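Local atomic coordinates of hypothetical protein ypmQ (Bacillus subtilis, PDB entry 1XZO), a protein that is needed to insert copper into the active site of cytochrome c oxidase and may take part in copper homeostasis or redox signalling. Residues S74-V77 against N81-P84. Numbering follows the deposited sequence.
Sequences SFSV and NDKP
S76 and D82 meet through one side-chain hydrogen bond. The hydroxyl OG of S76 donates to OD2 of D82 over 2.9 Å. It reaches OD2 on the anti side of the carboxylate, 22° out of its plane. With chi1 at 178°, OG of S76 lies opposite the backbone N and is turned toward the carboxylate. The same OG accepts a hydrogen bond from the backbone N of D78, which fits an ST turn at the strand end. The other carboxylate oxygen, OD1 of D82, is hydrogen-bonded to OG1 of T43. With both oxygens engaged, the rotation of the carboxylate is probably fixed.

Carbon packing is slight: CB of S76 comes 4.0 Å from CB of D82. Both residues are buried.

In the backbone, D82 is the centre of an inverse gamma turn, closed by K83 N to N81 O at 3.1 Å. K83 then takes the N-cap position of helix 84-91.

D82 lies about 9 Å, side chain to side chain, from C45, a probable copper ligand, and T43 is two residues before that cysteine. The contact ties the C-terminal end of strand 71-76, between strands 36-41 and 101-104 in the thioredoxin-like sheet, to the loop leading into helix 84-91. It lies at the start of the beta-alpha-beta crossover from strand 71-76 through that helix to strand 101-104.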
# COMPACT_ATOMS: atom_id res chain seq x y z
N SER A 74 1.64 2.80 -1.68
CA SER A 74 2.42 1.71 -2.17
C SER A 74 3.90 1.88 -1.78
O SER A 74 4.55 2.77 -2.32
CB SER A 74 2.41 1.51 -3.69
OG SER A 74 1.09 1.13 -4.03
N PHE A 75 4.36 0.98 -0.96
CA PHE A 75 5.84 1.00 -0.65
C PHE A 75 6.66 0.19 -1.59
O PHE A 75 6.47 -1.03 -1.78
CB PHE A 75 6.12 0.47 0.81
CG PHE A 75 5.37 1.11 1.84
CD1 PHE A 75 4.23 0.56 2.33
CD2 PHE A 75 5.81 2.28 2.46
CE1 PHE A 75 3.50 1.19 3.35
CE2 PHE A 75 5.12 2.89 3.47
CZ PHE A 75 4.01 2.44 3.98
N SER A 76 7.72 0.76 -2.12
CA SER A 76 8.68 0.05 -2.94
C SER A 76 9.48 -0.95 -2.09
O SER A 76 9.98 -0.57 -1.03
CB SER A 76 9.74 0.96 -3.54
OG SER A 76 10.66 0.16 -4.28
N VAL A 77 9.69 -2.16 -2.59
CA VAL A 77 10.52 -3.16 -1.94
C VAL A 77 11.83 -3.35 -2.71
O VAL A 77 12.61 -4.22 -2.41
CB VAL A 77 9.81 -4.49 -1.62
CG1 VAL A 77 8.62 -4.17 -0.74
CG2 VAL A 77 9.38 -5.21 -2.94
N ASN A 81 16.58 0.43 -7.09
CA ASN A 81 16.14 0.63 -8.48
C ASN A 81 14.97 1.61 -8.59
O ASN A 81 14.90 2.44 -9.53
CB ASN A 81 15.77 -0.73 -9.08
CG ASN A 81 15.02 -0.61 -10.41
OD1 ASN A 81 13.77 -0.67 -10.45
ND2 ASN A 81 15.76 -0.45 -11.49
N ASP A 82 14.03 1.52 -7.67
CA ASP A 82 12.86 2.34 -7.68
C ASP A 82 12.96 3.78 -7.13
O ASP A 82 12.33 4.10 -6.15
CB ASP A 82 11.71 1.63 -6.97
CG ASP A 82 11.38 0.25 -7.61
OD1 ASP A 82 11.91 -0.06 -8.70
OD2 ASP A 82 10.66 -0.59 -7.03
N LYS A 83 13.55 4.67 -7.90
CA LYS A 83 13.60 6.09 -7.62
C LYS A 83 12.29 6.73 -8.10
O LYS A 83 11.47 6.04 -8.78
CB LYS A 83 14.83 6.69 -8.30
CG LYS A 83 16.14 5.98 -8.03
CD LYS A 83 16.29 5.61 -6.57
CE LYS A 83 17.79 5.55 -6.15
NZ LYS A 83 18.00 4.73 -4.91
N PRO A 84 12.03 7.96 -7.68
CA PRO A 84 10.76 8.65 -7.92
C PRO A 84 10.35 8.62 -9.43
O PRO A 84 9.16 8.32 -9.76
CB PRO A 84 11.06 10.05 -7.38
CG PRO A 84 12.04 9.68 -6.13
CD PRO A 84 12.96 8.75 -6.79